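Local structure of Peptide/nickel transport system substrate-binding protein (5KZT) at residues V230-T235 with D375-R380; R247-A252 with R497-L502; S251-A256 with V310-S315; S270-I275 with N319-E324; Q304-T309 with S383-D388. The protein binds peptides and probably delivers them to a membrane transporter for uptake into the cell. One frame throughout, in Å; residues are numbered along the deposited sequence. Where two conformers were deposited one is given.

Contact 1 (V230-T235 with D375-R380)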
# COMPACT_ATOMS: atom_id res chain seq x y z
N VAL A 230 15.62 10.08 3.85
CA VAL A 230 16.88 9.93 3.10
C VAL A 230 16.50 9.34 1.76
O VAL A 230 15.79 8.36 1.71
CB VAL A 230 17.88 8.97 3.79
CG1 VAL A 230 19.17 8.86 2.96
CG2 VAL A 230 18.22 9.45 5.20
N GLN A 231 16.97 9.94 0.67
CA GLN A 231 16.51 9.58 -0.67
C GLN A 231 17.63 9.16 -1.60
O GLN A 231 17.44 9.15 -2.83
CB GLN A 231 15.76 10.76 -1.25
CG GLN A 231 14.58 11.14 -0.39
CD GLN A 231 13.70 12.13 -1.09
OE1 GLN A 231 14.14 13.23 -1.41
NE2 GLN A 231 12.45 11.74 -1.38
N ASP A 232 18.79 8.86 -1.03
CA ASP A 232 19.88 8.29 -1.79
C ASP A 232 20.73 7.41 -0.88
O ASP A 232 20.97 7.74 0.29
CB ASP A 232 20.69 9.38 -2.50
CG ASP A 232 21.70 10.04 -1.61
OD1 ASP A 232 21.30 10.98 -0.90
OD2 ASP A 232 22.88 9.62 -1.62
N SER A 233 21.16 6.28 -1.42
CA SER A 233 21.81 5.25 -0.63
C SER A 233 23.16 5.68 -0.07
O SER A 233 23.59 5.19 0.97
CB SER A 233 21.97 3.99 -1.48
OG SER A 233 20.70 3.44 -1.76
N GLY A 234 23.85 6.56 -0.79
CA GLY A 234 25.14 7.08 -0.32
C GLY A 234 25.01 7.84 0.98
O GLY A 234 25.78 7.62 1.92
N THR A 235 24.03 8.73 1.04
CA THR A 235 23.78 9.49 2.25
C THR A 235 23.42 8.53 3.39
O THR A 235 24.00 8.61 4.47
CB THR A 235 22.65 10.51 2.02
OG1 THR A 235 23.06 11.42 0.99
CG2 THR A 235 22.33 11.28 3.28
N ASP A 375 11.01 10.89 -6.67
CA ASP A 375 12.17 11.79 -6.72
C ASP A 375 13.40 11.28 -5.95
O ASP A 375 14.26 12.07 -5.59
CB ASP A 375 11.76 13.20 -6.24
CG ASP A 375 11.32 13.24 -4.75
OD1 ASP A 375 11.14 12.20 -4.10
OD2 ASP A 375 11.15 14.35 -4.24
N THR A 376 13.49 9.98 -5.72
CA THR A 376 14.70 9.40 -5.13
C THR A 376 15.75 9.23 -6.23
O THR A 376 15.43 9.25 -7.43
CB THR A 376 14.42 8.04 -4.45
OG1 THR A 376 13.90 7.12 -5.42
CG2 THR A 376 13.42 8.21 -3.32
N GLU A 377 17.00 9.07 -5.82
CA GLU A 377 18.08 8.77 -6.77
C GLU A 377 17.75 7.55 -7.61
O GLU A 377 17.95 7.54 -8.83
CB GLU A 377 19.41 8.53 -6.03
CG GLU A 377 20.59 8.22 -6.95
CD GLU A 377 21.91 8.19 -6.20
OE1 GLU A 377 21.99 7.55 -5.12
OE2 GLU A 377 22.88 8.80 -6.68
N ASN A 378 17.23 6.51 -6.96
CA ASN A 378 16.95 5.27 -7.69
C ASN A 378 15.74 5.39 -8.61
O ASN A 378 15.70 4.75 -9.65
CB ASN A 378 16.79 4.06 -6.76
CG ASN A 378 17.01 2.74 -7.50
OD1 ASN A 378 18.10 2.47 -8.01
ND2 ASN A 378 15.97 1.91 -7.56
N ALA A 379 14.76 6.19 -8.22
CA ALA A 379 13.60 6.42 -9.10
C ALA A 379 14.03 7.16 -10.38
O ALA A 379 13.54 6.85 -11.45
CB ALA A 379 12.52 7.20 -8.37
N ARG A 380 14.94 8.11 -10.24
CA ARG A 380 15.54 8.83 -11.38
C ARG A 380 16.34 7.88 -12.32
O ARG A 380 16.25 7.97 -13.53
CB ARG A 380 16.39 9.98 -10.85
CG ARG A 380 17.18 10.79 -11.88
CD ARG A 380 17.92 11.91 -11.16
NE ARG A 380 18.96 12.54 -11.97
CZ ARG A 380 19.72 13.57 -11.58
NH1 ARG A 380 19.57 14.10 -10.36
NH2 ARG A 380 20.64 14.08 -12.41
O HOH W 1 17.45 6.14 -4.02
O HOH W 2 24.05 7.86 -3.24
O HOH W 3 20.33 5.60 -4.27

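Contact 2 (R247-A252 with R497-L502)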
# COMPACT_ATOMS: atom_id res chain seq x y z
N ARG A 247 19.62 1.22 10.35
CA ARG A 247 19.12 0.44 9.23
C ARG A 247 19.02 1.40 8.05
O ARG A 247 18.52 2.52 8.19
CB ARG A 247 17.77 -0.15 9.60
CG ARG A 247 17.21 -1.16 8.64
CD ARG A 247 16.03 -1.86 9.27
NE ARG A 247 15.56 -3.04 8.56
CZ ARG A 247 14.47 -3.10 7.80
NH1 ARG A 247 13.72 -2.01 7.59
NH2 ARG A 247 14.15 -4.26 7.24
N THR A 248 19.53 0.99 6.89
CA THR A 248 19.52 1.86 5.72
C THR A 248 19.26 1.09 4.42
O THR A 248 19.83 0.03 4.19
CB THR A 248 20.83 2.68 5.64
OG1 THR A 248 20.73 3.68 4.62
CG2 THR A 248 22.03 1.80 5.38
N VAL A 249 18.45 1.67 3.55
CA VAL A 249 18.10 1.04 2.29
C VAL A 249 19.26 1.15 1.30
O VAL A 249 19.87 2.21 1.20
CB VAL A 249 16.88 1.72 1.62
CG1 VAL A 249 16.54 1.01 0.30
CG2 VAL A 249 15.69 1.74 2.54
N LEU A 250 19.53 0.06 0.57
CA LEU A 250 20.58 0.02 -0.45
C LEU A 250 19.92 -0.23 -1.79
O LEU A 250 19.14 -1.14 -1.93
CB LEU A 250 21.56 -1.13 -0.20
CG LEU A 250 22.24 -1.18 1.17
CD1 LEU A 250 22.94 -2.52 1.34
CD2 LEU A 250 23.20 -0.02 1.34
N SER A 251 20.29 0.55 -2.79
CA SER A 251 19.74 0.37 -4.12
C SER A 251 20.86 0.27 -5.15
O SER A 251 21.97 0.75 -4.91
CB SER A 251 18.80 1.52 -4.41
OG SER A 251 18.57 1.59 -5.78
N ALA A 252 20.56 -0.40 -6.27
CA ALA A 252 21.45 -0.50 -7.43
C ALA A 252 22.89 -0.90 -7.01
O ALA A 252 23.04 -1.89 -6.30
CB ALA A 252 21.41 0.82 -8.24
N ARG A 497 8.67 -6.68 -5.92
CA ARG A 497 9.64 -5.90 -5.16
C ARG A 497 10.25 -6.65 -3.99
O ARG A 497 9.53 -7.26 -3.19
CB ARG A 497 8.99 -4.62 -4.66
CG ARG A 497 9.97 -3.51 -4.31
CD ARG A 497 10.01 -3.20 -2.84
NE ARG A 497 8.90 -2.40 -2.34
CZ ARG A 497 8.84 -1.05 -2.28
NH1 ARG A 497 7.76 -0.48 -1.77
NH2 ARG A 497 9.81 -0.27 -2.73
N SER A 498 11.57 -6.62 -3.91
CA SER A 498 12.30 -6.85 -2.66
C SER A 498 13.10 -5.59 -2.35
O SER A 498 13.34 -4.77 -3.23
CB SER A 498 13.23 -8.07 -2.77
OG SER A 498 12.49 -9.29 -2.71
N THR A 499 13.50 -5.45 -1.08
CA THR A 499 14.21 -4.27 -0.60
C THR A 499 15.45 -4.74 0.15
O THR A 499 15.38 -5.69 0.94
CB THR A 499 13.32 -3.41 0.33
OG1 THR A 499 12.09 -3.10 -0.34
CG2 THR A 499 14.01 -2.12 0.69
N ALA A 500 16.59 -4.14 -0.15
CA ALA A 500 17.86 -4.50 0.50
C ALA A 500 18.24 -3.42 1.50
O ALA A 500 18.02 -2.22 1.27
CB ALA A 500 18.96 -4.68 -0.52
N TYR A 501 18.86 -3.85 2.59
CA TYR A 501 19.28 -2.98 3.68
C TYR A 501 20.60 -3.46 4.25
O TYR A 501 20.93 -4.65 4.15
CB TYR A 501 18.30 -3.00 4.86
CG TYR A 501 16.88 -2.58 4.60
CD1 TYR A 501 15.94 -3.50 4.16
CD2 TYR A 501 16.46 -1.28 4.86
CE1 TYR A 501 14.61 -3.13 3.95
CE2 TYR A 501 15.14 -0.89 4.65
CZ TYR A 501 14.21 -1.82 4.21
OH TYR A 501 12.91 -1.44 4.01
N LEU A 502 21.34 -2.54 4.85
CA LEU A 502 22.23 -2.90 5.93
C LEU A 502 21.43 -2.70 7.20
O LEU A 502 20.72 -1.70 7.32
CB LEU A 502 23.50 -2.06 5.96
CG LEU A 502 24.53 -2.25 4.86
CD1 LEU A 502 25.81 -1.52 5.25
CD2 LEU A 502 24.83 -3.71 4.58
O HOH W 4 16.58 -1.91 -2.20

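Contact 3 (S251-A256 with V310-S315)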
# COMPACT_ATOMS: atom_id res chain seq x y z
N SER A 251 20.29 0.55 -2.79
CA SER A 251 19.74 0.37 -4.12
C SER A 251 20.86 0.27 -5.15
O SER A 251 21.97 0.75 -4.91
CB SER A 251 18.80 1.52 -4.41
OG SER A 251 18.57 1.59 -5.78
N ALA A 252 20.56 -0.40 -6.27
CA ALA A 252 21.45 -0.50 -7.43
C ALA A 252 22.89 -0.90 -7.01
O ALA A 252 23.04 -1.89 -6.30
CB ALA A 252 21.41 0.82 -8.24
N ASP A 253 23.92 -0.15 -7.39
CA ASP A 253 25.29 -0.53 -7.06
C ASP A 253 25.60 -0.56 -5.55
O ASP A 253 26.46 -1.32 -5.13
CB ASP A 253 26.31 0.36 -7.79
CG ASP A 253 26.17 0.27 -9.29
OD1 ASP A 253 25.94 -0.84 -9.81
OD2 ASP A 253 26.27 1.33 -9.96
N TYR A 254 24.91 0.24 -4.75
CA TYR A 254 25.09 0.18 -3.31
C TYR A 254 24.64 -1.17 -2.71
O TYR A 254 25.23 -1.65 -1.75
CB TYR A 254 24.37 1.32 -2.60
CG TYR A 254 25.02 2.65 -2.81
CD1 TYR A 254 26.11 3.04 -2.01
CD2 TYR A 254 24.57 3.54 -3.79
CE1 TYR A 254 26.72 4.27 -2.18
CE2 TYR A 254 25.18 4.78 -3.96
CZ TYR A 254 26.26 5.13 -3.16
OH TYR A 254 26.88 6.35 -3.32
N ALA A 255 23.59 -1.76 -3.28
CA ALA A 255 23.15 -3.09 -2.85
C ALA A 255 24.20 -4.12 -3.28
O ALA A 255 24.69 -4.91 -2.46
CB ALA A 255 21.80 -3.43 -3.45
N ALA A 256 24.55 -4.07 -4.57
CA ALA A 256 25.48 -5.02 -5.16
C ALA A 256 26.84 -4.98 -4.47
O ALA A 256 27.45 -6.03 -4.28
CB ALA A 256 25.63 -4.77 -6.64
N VAL A 310 18.87 -1.61 -12.53
CA VAL A 310 18.35 -0.53 -11.68
C VAL A 310 18.18 -0.94 -10.21
O VAL A 310 18.50 -0.15 -9.33
CB VAL A 310 17.01 0.01 -12.24
CG1 VAL A 310 16.37 1.02 -11.29
CG2 VAL A 310 17.24 0.60 -13.62
N LEU A 311 17.69 -2.14 -9.95
CA LEU A 311 17.34 -2.57 -8.59
C LEU A 311 18.46 -3.32 -7.86
O LEU A 311 18.92 -2.87 -6.81
CB LEU A 311 16.06 -3.41 -8.62
CG LEU A 311 14.83 -2.64 -9.12
CD1 LEU A 311 13.63 -3.55 -9.20
CD2 LEU A 311 14.51 -1.44 -8.23
N LYS A 312 18.87 -4.45 -8.40
CA LYS A 312 19.99 -5.24 -7.86
C LYS A 312 19.83 -5.56 -6.37
O LYS A 312 20.81 -5.51 -5.62
CB LYS A 312 21.32 -4.51 -8.09
CG LYS A 312 21.69 -4.31 -9.56
CD LYS A 312 23.15 -3.88 -9.66
CE LYS A 312 23.61 -3.79 -11.10
NZ LYS A 312 24.96 -3.18 -11.23
N ASN A 313 18.61 -5.88 -5.96
CA ASN A 313 18.28 -5.94 -4.54
C ASN A 313 17.43 -7.15 -4.19
O ASN A 313 16.78 -7.16 -3.15
CB ASN A 313 17.57 -4.64 -4.12
CG ASN A 313 16.25 -4.43 -4.82
OD1 ASN A 313 15.77 -5.29 -5.56
ND2 ASN A 313 15.64 -3.26 -4.61
N GLY A 314 17.44 -8.16 -5.06
CA GLY A 314 16.54 -9.30 -4.92
C GLY A 314 15.23 -9.18 -5.68
O GLY A 314 14.48 -10.16 -5.78
N SER A 315 14.91 -8.00 -6.21
CA SER A 315 13.67 -7.83 -6.96
C SER A 315 13.76 -8.67 -8.22
O SER A 315 14.85 -8.91 -8.74
CB SER A 315 13.44 -6.36 -7.33
OG SER A 315 13.22 -5.55 -6.18

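Contact 4 (S270-I275 with N319-E324)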
# COMPACT_ATOMS: atom_id res chain seq x y z
N SER A 270 6.28 -8.83 -1.18
CA SER A 270 5.09 -9.34 -1.92
C SER A 270 4.29 -8.22 -2.61
O SER A 270 3.06 -8.27 -2.68
CB SER A 270 4.16 -10.16 -1.00
OG SER A 270 4.81 -11.31 -0.49
N SER A 271 5.02 -7.25 -3.15
CA SER A 271 4.45 -6.08 -3.78
C SER A 271 4.81 -6.12 -5.25
O SER A 271 5.85 -6.68 -5.62
CB SER A 271 5.00 -4.83 -3.11
OG SER A 271 4.58 -4.80 -1.75
N THR A 272 3.93 -5.55 -6.08
CA THR A 272 4.13 -5.50 -7.52
C THR A 272 4.19 -4.04 -7.97
O THR A 272 3.33 -3.23 -7.59
CB THR A 272 2.96 -6.19 -8.23
OG1 THR A 272 2.90 -7.55 -7.78
CG2 THR A 272 3.14 -6.13 -9.75
N PHE A 273 5.22 -3.72 -8.75
CA PHE A 273 5.36 -2.42 -9.37
C PHE A 273 4.98 -2.56 -10.84
O PHE A 273 5.35 -3.54 -11.50
CB PHE A 273 6.78 -1.88 -9.20
CG PHE A 273 6.95 -1.08 -7.95
CD1 PHE A 273 7.04 -1.72 -6.72
CD2 PHE A 273 6.92 0.30 -7.99
CE1 PHE A 273 7.17 -0.98 -5.55
CE2 PHE A 273 7.06 1.04 -6.82
CZ PHE A 273 7.17 0.40 -5.60
N TYR A 274 4.20 -1.61 -11.32
CA TYR A 274 3.61 -1.71 -12.63
C TYR A 274 3.49 -0.34 -13.24
O TYR A 274 3.43 0.66 -12.53
CB TYR A 274 2.24 -2.39 -12.59
CG TYR A 274 1.27 -1.83 -11.57
CD1 TYR A 274 1.25 -2.32 -10.27
CD2 TYR A 274 0.38 -0.80 -11.90
CE1 TYR A 274 0.38 -1.84 -9.32
CE2 TYR A 274 -0.51 -0.30 -10.94
CZ TYR A 274 -0.50 -0.83 -9.66
OH TYR A 274 -1.34 -0.36 -8.68
N ILE A 275 3.43 -0.34 -14.57
CA ILE A 275 3.15 0.86 -15.34
C ILE A 275 1.64 1.06 -15.38
O ILE A 275 0.90 0.15 -15.81
CB ILE A 275 3.66 0.75 -16.79
CG1 ILE A 275 5.15 0.38 -16.85
CG2 ILE A 275 3.39 2.04 -17.56
CD1 ILE A 275 6.09 1.42 -16.33
N ASN A 319 5.45 -10.76 -14.43
CA ASN A 319 4.56 -10.93 -15.59
C ASN A 319 3.12 -11.23 -15.13
O ASN A 319 2.31 -11.83 -15.85
CB ASN A 319 5.09 -12.06 -16.45
CG ASN A 319 6.48 -11.78 -16.96
OD1 ASN A 319 7.44 -12.46 -16.60
ND2 ASN A 319 6.62 -10.78 -17.79
N ASN A 320 2.84 -10.80 -13.89
CA ASN A 320 1.55 -10.89 -13.24
C ASN A 320 1.40 -9.69 -12.32
O ASN A 320 2.38 -9.19 -11.74
CB ASN A 320 1.45 -12.13 -12.37
CG ASN A 320 1.63 -13.42 -13.15
OD1 ASN A 320 2.75 -13.84 -13.40
ND2 ASN A 320 0.52 -14.05 -13.53
N LEU A 321 0.17 -9.25 -12.15
CA LEU A 321 -0.17 -8.27 -11.13
C LEU A 321 -0.05 -8.86 -9.73
O LEU A 321 0.51 -8.23 -8.82
CB LEU A 321 -1.60 -7.76 -11.34
CG LEU A 321 -2.14 -6.86 -10.25
CD1 LEU A 321 -1.23 -5.66 -10.04
CD2 LEU A 321 -3.57 -6.46 -10.58
N VAL A 322 -0.59 -10.07 -9.57
CA VAL A 322 -0.52 -10.79 -8.30
C VAL A 322 0.90 -11.35 -8.16
O VAL A 322 1.41 -11.94 -9.09
CB VAL A 322 -1.58 -11.90 -8.22
CG1 VAL A 322 -1.39 -12.75 -6.96
CG2 VAL A 322 -2.99 -11.30 -8.28
N PRO A 323 1.56 -11.09 -7.02
CA PRO A 323 2.93 -11.54 -6.86
C PRO A 323 3.04 -13.05 -6.64
O PRO A 323 2.12 -13.66 -6.09
CB PRO A 323 3.42 -10.75 -5.64
CG PRO A 323 2.18 -10.45 -4.89
CD PRO A 323 1.14 -10.21 -5.92
N GLU A 324 4.15 -13.64 -7.09
CA GLU A 324 4.41 -15.06 -6.87
C GLU A 324 4.64 -15.30 -5.39
O GLU A 324 5.18 -14.44 -4.72
CB GLU A 324 5.66 -15.52 -7.59
CG GLU A 324 5.61 -15.43 -9.10
CD GLU A 324 6.84 -16.05 -9.70
OE1 GLU A 324 6.79 -17.25 -10.06
OE2 GLU A 324 7.88 -15.35 -9.74
O HOH W 5 5.68 -13.15 -2.31
O HOH W 6 3.99 -9.32 -9.51

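Contact 5 (Q304-T309 with S383-D388)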
# COMPACT_ATOMS: atom_id res chain seq x y z
N GLN A 304 13.97 -7.95 -17.28
CA GLN A 304 15.10 -8.64 -16.65
C GLN A 304 16.26 -7.68 -16.46
O GLN A 304 16.82 -7.59 -15.36
CB GLN A 304 15.53 -9.86 -17.48
CG GLN A 304 16.57 -10.75 -16.80
CD GLN A 304 16.00 -11.40 -15.56
OE1 GLN A 304 15.01 -12.13 -15.65
NE2 GLN A 304 16.59 -11.11 -14.39
N SER A 305 16.59 -6.94 -17.51
CA SER A 305 17.68 -5.98 -17.47
C SER A 305 17.39 -4.88 -16.46
O SER A 305 18.28 -4.50 -15.70
CB SER A 305 17.91 -5.36 -18.85
OG SER A 305 18.98 -4.45 -18.80
N TYR A 306 16.14 -4.40 -16.45
CA TYR A 306 15.67 -3.44 -15.46
C TYR A 306 16.05 -3.88 -14.04
O TYR A 306 16.74 -3.15 -13.33
CB TYR A 306 14.15 -3.23 -15.56
CG TYR A 306 13.65 -2.21 -14.59
CD1 TYR A 306 13.62 -0.86 -14.93
CD2 TYR A 306 13.22 -2.57 -13.32
CE1 TYR A 306 13.17 0.10 -14.05
CE2 TYR A 306 12.78 -1.62 -12.42
CZ TYR A 306 12.75 -0.28 -12.79
OH TYR A 306 12.31 0.68 -11.92
N THR A 307 15.62 -5.07 -13.64
CA THR A 307 15.90 -5.53 -12.27
C THR A 307 17.39 -5.77 -12.03
O THR A 307 17.88 -5.48 -10.94
CB THR A 307 15.13 -6.81 -11.89
OG1 THR A 307 15.50 -7.87 -12.76
CG2 THR A 307 13.66 -6.58 -11.99
N ASP A 308 18.09 -6.29 -13.05
CA ASP A 308 19.55 -6.53 -12.98
C ASP A 308 20.40 -5.26 -12.96
O ASP A 308 21.57 -5.33 -12.62
CB ASP A 308 20.05 -7.34 -14.20
CG ASP A 308 19.57 -8.79 -14.22
OD1 ASP A 308 18.97 -9.28 -13.23
OD2 ASP A 308 19.80 -9.46 -15.26
N THR A 309 19.84 -4.15 -13.44
CA THR A 309 20.59 -2.91 -13.61
C THR A 309 20.16 -1.86 -12.61
O THR A 309 21.00 -1.28 -11.92
CB THR A 309 20.37 -2.36 -15.04
OG1 THR A 309 20.74 -3.37 -15.98
CG2 THR A 309 21.19 -1.08 -15.30
N SER A 383 13.61 5.79 -14.13
CA SER A 383 12.99 6.58 -15.20
C SER A 383 13.89 6.75 -16.43
O SER A 383 13.41 6.65 -17.57
CB SER A 383 12.58 7.94 -14.66
OG SER A 383 11.49 7.77 -13.77
N GLU A 384 15.16 7.03 -16.20
CA GLU A 384 16.15 7.15 -17.30
C GLU A 384 16.31 5.82 -18.06
O GLU A 384 16.41 5.81 -19.29
CB GLU A 384 17.50 7.71 -16.79
CG GLU A 384 17.53 9.25 -16.69
CD GLU A 384 18.63 9.84 -15.79
OE1 GLU A 384 18.98 11.02 -15.99
OE2 GLU A 384 19.13 9.16 -14.87
N PHE A 385 16.28 4.70 -17.33
CA PHE A 385 16.31 3.36 -17.95
C PHE A 385 15.08 3.10 -18.84
O PHE A 385 15.21 2.65 -19.97
CB PHE A 385 16.42 2.27 -16.88
CG PHE A 385 16.60 0.87 -17.43
CD1 PHE A 385 15.49 0.11 -17.80
CD2 PHE A 385 17.87 0.30 -17.53
CE1 PHE A 385 15.64 -1.18 -18.29
CE2 PHE A 385 18.02 -0.99 -18.01
CZ PHE A 385 16.91 -1.72 -18.40
N ILE A 386 13.89 3.39 -18.31
CA ILE A 386 12.65 3.19 -19.05
C ILE A 386 12.59 4.13 -20.27
O ILE A 386 12.24 3.69 -21.36
CB ILE A 386 11.42 3.35 -18.13
CG1 ILE A 386 11.36 2.16 -17.17
CG2 ILE A 386 10.12 3.38 -18.92
CD1 ILE A 386 10.53 2.41 -15.96
N GLN A 387 12.95 5.39 -20.07
CA GLN A 387 13.05 6.34 -21.20
C GLN A 387 13.95 5.76 -22.31
O GLN A 387 13.56 5.73 -23.49
CB GLN A 387 13.59 7.68 -20.71
CG GLN A 387 13.93 8.71 -21.79
CD GLN A 387 14.54 9.97 -21.21
OE1 GLN A 387 15.65 9.97 -20.67
NE2 GLN A 387 13.83 11.07 -21.34
N ASP A 388 15.14 5.30 -21.91
CA ASP A 388 16.10 4.65 -22.82
C ASP A 388 15.45 3.49 -23.59
O ASP A 388 15.55 3.43 -24.82
CB ASP A 388 17.42 4.29 -22.06
CG ASP A 388 17.91 2.82 -22.27
OD1 ASP A 388 18.41 2.51 -23.38
OD2 ASP A 388 17.85 2.02 -21.27

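Contact 1 (V230-T235 with D375-R380)
Gln231-Asp232 and Thr376-Glu377 face each other at the starts of two helices, 233-241 and 377-393, each opened by a side-chain N-cap. Asp232 caps the first: its OD2 takes the backbone N of Thr235 from above the carboxylate plane, while OD1 receives Thr235 OG1. Thr376 caps the second, OG1 accepting from Ala379 N and also meeting the backbone of the bound peptide in a weak bond. Between the caps, the Glu377 chain leaves with CG anti to its backbone N (chi1 -180°) and runs extended, bringing OE1 to 3.5 Å from Asp232 CB. The two carboxylates are turned nearly perpendicular, with Asp232 OD2 and Glu377 OE1 4.2 Å apart. A water donating to both of these oxygens and accepting from Gly234 N probably eases the repulsion between them. A second water joins Glu377 OE1 to Ser233 N, so the acid reaches the first turn of helix 233-241 through solvent. Gln231 reaches past Thr376, its CB 4.0 Å from the CG2 methyl, toward Asp375. Its amide stands almost upright to the Asp375 carboxylate, and NE2 makes a weak, bent bond to OD1 at 3.1 Å; the firmer partner of NE2 is Ser22 O. The backbones join directly where Glu377 N points at Gln231 O, 3.0 Å away and nearly straight at 173°.

Contact 2 (R247-A252 with R497-L502)
Leu250 and Leu502 meet at the apolar centre, with CD1 of the first 3.9 Å from CG of the second. Ala500 extends this face, its CB 4.4 Å from Leu250 CB, and Thr248 lies beside Leu502, both side chains pointing the same way. Tyr240 and Leu237 of helix 233-241 pack against this side. On the other face, Val249 turns CG2 obliquely to the Tyr501 ring, 3.4 Å from CE2, while its CG1 touches the Thr499 methyl. The Tyr501 ring also carries the Arg247 guanidinium over one face. With CG anti to the backbone N (chi1 -171°) and the chain extended as far as NE, the arginine sets CZ 3.7 Å from the ring centroid. The planes are only 21° apart, making a stacked cation-pi pair. NH1 lies nearest Tyr501 CZ and NH2 nearest CE1. The rim of the guanidinium is held by polar partners: NE bonds to Gln503 OE1 and NH2 to Tyr519 OH, which probably fix its rotation. Along the backbone, Thr248 and Leu502 exchange two hydrogen bonds, and Leu250 N donates to Ala500 O at 2.8 Å. Beyond that bond a water takes over, bridging Leu250 O and Ala500 N. This is antiparallel beta pairing within a mixed sheet, where strand 491-503 also bonds to strand 264-277 and, through Arg497, reaches the bound peptide.

Contact 3 (S251-A256 with V310-S315)
Lys312 lies along the first turn of helix 252-256, and its side chain can be traced across that turn. CB sits 3.6 Å from Ala252 O. CG is anti to the Lys312 carbonyl carbon (chi1 -63°), and beyond it the chain is extended. CD lies against the turn, 4.0 Å from Ala256 CB and also close to Ala252 O. CE then approaches Asp253 OD1, and NZ closes a salt bridge to that oxygen at 2.9 Å, meeting it nearly along its C-O axis. Lys312 itself is the residue that leaves helix 303-311 with positive phi. Just before it, Leu311 O receives the backbone N of Ala252, the donor standing above the carbonyl plane. Two methyls approach carbonyl oxygens beside these bonds: Ala252 CB lies 3.3 Å from Val310 O, and Ala255 CB 3.2 Å from Lys312 O. Further on, Asn313 OD1 accepts from Ser315 N in an Asx turn just ahead of strand 316-317, with Ser315 OG as an added donor. The end of one helix is thus joined to the start of another by one buried backbone bond and one charged pair at the more exposed side; Asp253 probably offsets the lysine charge.

Contact 4 (S270-I275 with N319-E324)
Thr272 is turned with OG1 anti to the carbonyl carbon (chi1 -59°) and CG2 anti to the backbone N, which sets both branches toward the loop 319-324. OG1 donates to Leu321 O at 2.7 Å, from above the carbonyl plane, while CG2 lies 3.7 Å from Asn320 O. In Leu321, CG is anti to the backbone N and chi2 (57°) places CD1 toward Tyr274, 4.2 Å from its CD1 and oblique to the ring. The hydroxyl of Thr272 has a second partner, a water that donates to it and to Asn320 O together. Strand 264-277 runs through the middle of a mixed sheet here, bonded to strands 420-425 and 491-503, and the irregular loop lies across one of its faces. Ser271 and Phe273 point away from the loop; Ser271 OG hydrogen-bonds an acidic side chain of the bound peptide and Phe273 packs on it. Glu481 accepts from Val322 N and Asn320 ND2, and the latter also donates to Gly341 O. At the far end, Pro323 CG lies 3.2 Å from Ser270 O, a buried carbonyl oxygen with no partner in the model. Nearby, a water links Ser270 OG to Glu324 O, 2.8 Å from the latter.

Contact 5 (Q304-T309 with S383-D388)
Tyr306 and Phe385 form the aromatic part of this helix-helix contact, an offset edge-to-face pair with ring planes at 78°. The edge of the tyrosine is directed at the face of the phenylalanine; the centroids are 5.6 Å apart, and the closest carbons, CD1 of Tyr306 and CD1 of Phe385, are separated by 3.6 Å. In Phe385, CG is anti to the backbone N (chi1 -174°). Aliphatic groups complete the packing. Ile386 CD1 comes obliquely to the tyrosine ring, 4.0 Å from CE1, and Thr309 CB lies at the same distance from Phe385 CE2. Polar atoms play a secondary part: Ser305 OG sits at the edge of the Phe385 ring, in its plane, 3.4 Å from CZ. Thr309 OG1 is turned back on its own helix, donating to Ser305 O at 2.7 Å beside a wider pi-type turn. The helices 303-311 and 377-393 run roughly antiparallel, their local axes 11.0 Å apart. Between the two segments the contacts are mainly aromatic and apolar, with the serine oxygen at the ring edge; the tyrosine hydroxyl finds its bond at Ser382 OG, just ahead of segment 383-388 on the partner helix.

Contacts 2, 3 and 4 are largely buried, whereas contacts 1 and 5 are only partly so. Contact 4 is nearest the centre of the chain, about 13 Å from it, while buried contact 3 is as peripheral as contacts 1 and 5. Helix 377-393 serves contact 1 at its capped start and contact 5 further along; helix 303-311 likewise links contact 5 to contact 3. Contacts 2 and 3 share Ser251 and Ala252, where a strand passes into a helix. Contacts 2 and 4 use neighbouring strands of one sheet. Water and carboxylates dominate contact 1, aromatic packing contact 5, beta pairing with a cation-pi stack contact 2, a salt bridge with a backbone bond contact 3, and a hydroxyl-to-carbonyl bond contact 4.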